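Local coordinates for protein cyclopropane mycolic acid synthase 1 (PDB 1KPH) that converts a double bond at the distal position of an alpha mycolic acid into a cyclopropane ring, using a methylene group from S-adenosyl-L-methionine, at residues H167-L172 and G203-I208. Residues are numbered along the deposited sequence; the frame is centred on the assembly and turned at random.
With 10A (didecyl-dimethyl-ammonium), chain G; CO3 (carbonate ion), chain E.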
loop_
_atom_site.group_PDB
_atom_site.type_symbol
_atom_site.label_atom_id
_atom_site.label_comp_id
_atom_site.label_asym_id
_atom_site.label_seq_id
_atom_site.Cartn_x
_atom_site.Cartn_y
_atom_site.Cartn_z
ATOM N N HIS A 167 -3.162 -1.366 -6.409
ATOM C CA HIS A 167 -1.902 -0.648 -6.494
ATOM C C HIS A 167 -0.876 -1.441 -5.700
ATOM O O HIS A 167 -1.020 -1.633 -4.491
ATOM C CB HIS A 167 -2.121 0.769 -5.935
ATOM C CG HIS A 167 -0.873 1.577 -5.762
ATOM N ND1 HIS A 167 -0.817 2.921 -6.068
ATOM C CD2 HIS A 167 0.329 1.266 -5.222
ATOM C CE1 HIS A 167 0.364 3.401 -5.722
ATOM N NE2 HIS A 167 1.079 2.419 -5.204
ATOM N N THR A 168 0.161 -1.912 -6.388
ATOM C CA THR A 168 1.177 -2.718 -5.728
ATOM C C THR A 168 2.551 -2.618 -6.358
ATOM O O THR A 168 2.690 -2.366 -7.551
ATOM C CB THR A 168 0.785 -4.217 -5.746
ATOM O OG1 THR A 168 1.819 -4.999 -5.133
ATOM C CG2 THR A 168 0.598 -4.697 -7.183
ATOM N N ILE A 169 3.566 -2.821 -5.534
ATOM C CA ILE A 169 4.939 -2.827 -5.998
ATOM C C ILE A 169 5.065 -4.127 -6.808
ATOM O O ILE A 169 4.371 -5.107 -6.525
ATOM C CB ILE A 169 5.896 -2.863 -4.787
ATOM C CG1 ILE A 169 5.793 -1.536 -4.026
ATOM C CG2 ILE A 169 7.325 -3.144 -5.234
ATOM C CD1 ILE A 169 6.284 -1.608 -2.592
ATOM N N THR A 170 5.915 -4.130 -7.827
ATOM C CA THR A 170 6.118 -5.330 -8.636
ATOM C C THR A 170 7.612 -5.556 -8.799
ATOM O O THR A 170 8.391 -4.604 -8.808
ATOM C CB THR A 170 5.439 -5.216 -10.025
ATOM O OG1 THR A 170 5.915 -4.053 -10.714
ATOM C CG2 THR A 170 3.929 -5.126 -9.865
ATOM N N GLY A 171 8.016 -6.817 -8.907
ATOM C CA GLY A 171 9.431 -7.107 -9.033
ATOM C C GLY A 171 9.811 -8.066 -10.139
ATOM O O GLY A 171 8.993 -8.858 -10.612
ATOM N N LEU A 172 11.067 -7.980 -10.559
ATOM C CA LEU A 172 11.594 -8.839 -11.608
ATOM C C LEU A 172 12.248 -10.049 -10.954
ATOM O O LEU A 172 12.676 -9.984 -9.797
ATOM C CB LEU A 172 12.638 -8.088 -12.435
ATOM C CG LEU A 172 12.227 -6.757 -13.069
ATOM C CD1 LEU A 172 13.443 -6.112 -13.721
ATOM C CD2 LEU A 172 11.120 -6.986 -14.087
ATOM N N GLY A 203 6.759 -10.749 3.657
ATOM C CA GLY A 203 6.574 -10.005 2.424
ATOM C C GLY A 203 6.980 -10.789 1.188
ATOM O O GLY A 203 7.861 -11.645 1.245
ATOM N N ARG A 204 6.339 -10.486 0.065
ATOM C CA ARG A 204 6.622 -11.163 -1.193
ATOM C C ARG A 204 6.158 -10.278 -2.348
ATOM O O ARG A 204 5.024 -9.803 -2.352
ATOM C CB ARG A 204 5.874 -12.494 -1.227
ATOM C CG ARG A 204 6.139 -13.355 -2.446
ATOM C CD ARG A 204 7.453 -14.114 -2.353
ATOM N NE ARG A 204 7.514 -15.163 -3.368
ATOM C CZ ARG A 204 8.531 -16.003 -3.531
ATOM N NH1 ARG A 204 9.595 -15.925 -2.742
ATOM N NH2 ARG A 204 8.482 -16.924 -4.483
ATOM N N LEU A 205 7.029 -10.050 -3.325
ATOM C CA LEU A 205 6.663 -9.214 -4.463
ATOM C C LEU A 205 6.134 -10.000 -5.642
ATOM O O LEU A 205 6.704 -11.014 -6.043
ATOM C CB LEU A 205 7.850 -8.385 -4.950
ATOM C CG LEU A 205 8.345 -7.219 -4.100
ATOM C CD1 LEU A 205 9.383 -6.458 -4.897
ATOM C CD2 LEU A 205 7.189 -6.302 -3.727
ATOM N N PRO A 206 5.027 -9.531 -6.223
ATOM C CA PRO A 206 4.427 -10.197 -7.376
ATOM C C PRO A 206 5.016 -9.590 -8.643
ATOM O O PRO A 206 5.400 -8.420 -8.654
ATOM C CB PRO A 206 2.957 -9.850 -7.227
ATOM C CG PRO A 206 3.040 -8.421 -6.763
ATOM C CD PRO A 206 4.141 -8.469 -5.713
ATOM N N SER A 207 5.105 -10.386 -9.698
ATOM C CA SER A 207 5.602 -9.887 -10.970
ATOM C C SER A 207 4.343 -9.359 -11.643
ATOM O O SER A 207 3.235 -9.702 -11.227
ATOM C CB SER A 207 6.181 -11.024 -11.809
ATOM O OG SER A 207 5.139 -11.853 -12.294
ATOM N N ILE A 208 4.499 -8.531 -12.669
ATOM C CA ILE A 208 3.340 -7.992 -13.368
ATOM C C ILE A 208 2.525 -9.130 -13.998
ATOM O O ILE A 208 1.301 -9.178 -13.860
ATOM C CB ILE A 208 3.772 -6.968 -14.451
ATOM C CG1 ILE A 208 4.313 -5.702 -13.765
ATOM C CG2 ILE A 208 2.597 -6.635 -15.367
ATOM C CD1 ILE A 208 4.829 -4.627 -14.718
HETATM C C1 10A G . 11.286 -9.509 -2.362
HETATM C C2 10A G . 10.499 -9.407 -1.051
HETATM C C3 10A G . 9.631 -8.144 -1.056
HETATM C C4 10A G . 8.798 -7.902 0.212
HETATM C C5 10A G . 8.019 -6.596 -0.001
HETATM C C6 10A G . 7.164 -6.129 1.187
HETATM C C7 10A G . 6.545 -4.799 0.729
HETATM C C8 10A G . 5.765 -4.039 1.805
HETATM C C9 10A G . 5.281 -2.708 1.190
HETATM C C10 10A G . 4.681 -1.812 2.272
HETATM N N1 10A G . 4.319 -0.339 2.016
HETATM C C11 10A G . 3.858 0.216 3.348
HETATM C C12 10A G . 3.152 -0.215 1.069
HETATM C C13 10A G . 5.427 0.553 1.435
HETATM C C14 10A G . 6.821 0.722 2.117
HETATM C C15 10A G . 7.942 1.348 1.253
HETATM C C16 10A G . 8.406 0.614 -0.027
HETATM C C17 10A G . 9.081 -0.744 0.249
HETATM C C18 10A G . 9.563 -1.445 -1.028
HETATM C C19 10A G . 10.234 -2.781 -0.682
HETATM C C20 10A G . 10.755 -3.438 -1.970
HETATM C C21 10A G . 11.471 -4.759 -1.677
HETATM C C22 10A G . 11.982 -5.338 -2.997
HETATM C C CO3 E . 3.207 0.920 -2.702
HETATM O O1 CO3 E . 3.073 2.247 -3.387
HETATM O O2 CO3 E . 4.134 0.748 -1.728
HETATM O O3 CO3 E . 2.397 -0.118 -3.063
HETATM O O HOH W 1 7.185 -7.917 -13.402
#
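With CG anti to its own carbonyl carbon (chi1 -72°), Leu-205 sends its branched end to Ile-169, whose CG2 stands anti to the backbone N; the two side chains cross obliquely, Ile-169 CG2 lying 3.5 Å from Leu-205 CD2. The pair illustrates how a Rossmann-type methyltransferase can line a pocket for didecyl-dimethyl-ammonium, probably where the acyl chain of the substrate lies: 167-171 ends a strand of the mixed sheet, and 205-208, where a loop enters helix 208-217, crosses 168-171 at 92°. Both residues face the bound ligand, Ile-169 CD1 reaching its C18 at 3.6 Å and Leu-205 CD1 its terminal C22 at 3.4 Å. Two residues back along the strand, His-167 NE2 donates to O1 of a carbonate ion that Tyr-232 OH and Cys-35 N also bind.

One backbone bond ties the crossing. Gly-171 N donates to Pro-206 O over 3.1 Å, fairly straight at 155° but from above the carbonyl plane; Thr-170 CA adds a CA-H...O contact to the same oxygen. Beside it the Pro-206 ring packs on Ile-169 O, which also accepts from Thr-168 OG1 in its carbonyl plane. Ser-207 then N-caps the helix through Met-210 N, while a water accepts from Ile-208 N at 2.9 Å and donates weakly to Gly-171 O.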